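Local atomic coordinates of formate dehydrogenase (Staphylococcus aureus, PDB entry 6TTB), a protein that probably catalyses the NAD-dependent oxidation of formate to carbon dioxide, with hydride transfer to the nicotinamide of NAD. Residues G200-V203 with A204-A208. Sequence-based numbering, arbitrary orientation.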
# COMPACT_ATOMS: atom_id res chain seq x y z
N GLY A 200 10.93 -12.44 -6.09
CA GLY A 200 10.16 -12.06 -7.26
C GLY A 200 8.90 -12.91 -7.39
O GLY A 200 7.83 -12.40 -7.81
N GLN A 201 9.08 -14.23 -7.10
CA GLN A 201 8.06 -15.25 -7.24
C GLN A 201 6.99 -15.14 -6.13
O GLN A 201 5.79 -15.34 -6.39
CB GLN A 201 8.75 -16.58 -7.28
CG GLN A 201 9.09 -16.97 -8.72
CD GLN A 201 9.98 -18.19 -8.76
OE1 GLN A 201 9.72 -19.18 -8.07
NE2 GLN A 201 11.14 -18.04 -9.39
N LEU A 202 7.43 -14.78 -4.93
CA LEU A 202 6.52 -14.60 -3.82
C LEU A 202 5.61 -13.43 -4.17
O LEU A 202 4.42 -13.40 -3.82
CB LEU A 202 7.30 -14.33 -2.54
CG LEU A 202 7.96 -15.56 -1.91
CD1 LEU A 202 9.07 -15.15 -0.89
CD2 LEU A 202 6.93 -16.39 -1.24
N VAL A 203 6.14 -12.50 -4.94
CA VAL A 203 5.41 -11.29 -5.21
C VAL A 203 4.40 -11.62 -6.28
O VAL A 203 3.30 -11.09 -6.27
CB VAL A 203 6.36 -10.21 -5.66
CG1 VAL A 203 5.66 -9.17 -6.47
CG2 VAL A 203 7.08 -9.61 -4.48
N ALA A 204 4.78 -12.52 -7.19
CA ALA A 204 3.84 -12.86 -8.26
C ALA A 204 2.62 -13.53 -7.66
O ALA A 204 1.50 -13.18 -7.99
CB ALA A 204 4.48 -13.68 -9.35
N GLU A 205 2.86 -14.44 -6.72
CA GLU A 205 1.80 -15.24 -6.15
C GLU A 205 0.79 -14.30 -5.54
O GLU A 205 -0.42 -14.44 -5.76
CB GLU A 205 2.35 -16.17 -5.08
CG GLU A 205 2.50 -17.60 -5.57
CD GLU A 205 3.67 -18.31 -4.91
OE1 GLU A 205 3.77 -18.21 -3.64
OE2 GLU A 205 4.50 -18.94 -5.65
N ARG A 206 1.29 -13.33 -4.78
CA ARG A 206 0.40 -12.43 -4.09
C ARG A 206 -0.18 -11.43 -5.08
O ARG A 206 -1.26 -10.97 -4.87
CB ARG A 206 1.06 -11.70 -2.93
CG ARG A 206 1.72 -12.63 -1.94
CD ARG A 206 2.59 -11.77 -1.03
NE ARG A 206 2.92 -12.59 0.13
CZ ARG A 206 3.23 -13.89 0.04
NH1 ARG A 206 3.37 -14.44 -1.15
NH2 ARG A 206 3.41 -14.62 1.14
N LEU A 207 0.50 -11.14 -6.19
CA LEU A 207 -0.15 -10.19 -7.05
C LEU A 207 -1.19 -10.91 -7.91
O LEU A 207 -2.08 -10.27 -8.44
CB LEU A 207 0.86 -9.42 -7.93
CG LEU A 207 1.59 -8.21 -7.31
CD1 LEU A 207 2.48 -7.52 -8.37
CD2 LEU A 207 0.60 -7.23 -6.78
N ALA A 208 -1.11 -12.24 -8.06
CA ALA A 208 -1.89 -12.86 -9.15
C ALA A 208 -3.37 -12.59 -8.94
O ALA A 208 -4.09 -12.22 -9.87
CB ALA A 208 -1.60 -14.34 -9.28
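The carbonyl oxygen of Leu202 is gripped twice by one residue, Arg206, a turn further along the helix. The backbone N of Arg206 donates to Leu202 O at 3.3 Å, and its guanidinium returns with NH1, 3.1 Å from Leu202 O. The two donors reach the oxygen from opposite faces of the carbonyl plane, so they do not compete for the same approach, although the NH1 bond is the more bent, with an angle of 136° at the hydrogen. The CG of Arg206 lies anti to its carbonyl carbon (chi1 -54°), and from there an extended chain to NE runs alongside Leu202; NH1 thus comes within 4.1 Å of Leu202 CD2. Arginine suits this place because its aliphatic shaft can pack while its head still finds an acceptor.

Around this pair the ordinary i to i+4 pattern continues, from Ala204 N to Gly200 O, Glu205 N to Gln201 O, and Leu207 N to Val203 O, the last at 2.8 Å. Val203 and Leu207, both buried, lie side by side and point the same way, with CG1 of Val203 4.1 Å from CD1 of Leu207, a branched apolar pair suited to the interior.

Gly200 fits the third glycine of a Rossmann-type GxGxxG motif, whose lack of a side chain is generally taken to let the helix lie close against the sheet; it is near the bound NAD. Gln201 NE2 bonds back to Phe196 O. Leu202, Val203 and Arg206 pack on helix 144-160, and Arg206 also meets Pro209 of the second subunit, while helix 198-207 itself forms the crossover between parallel strands 190-194 and 213-217.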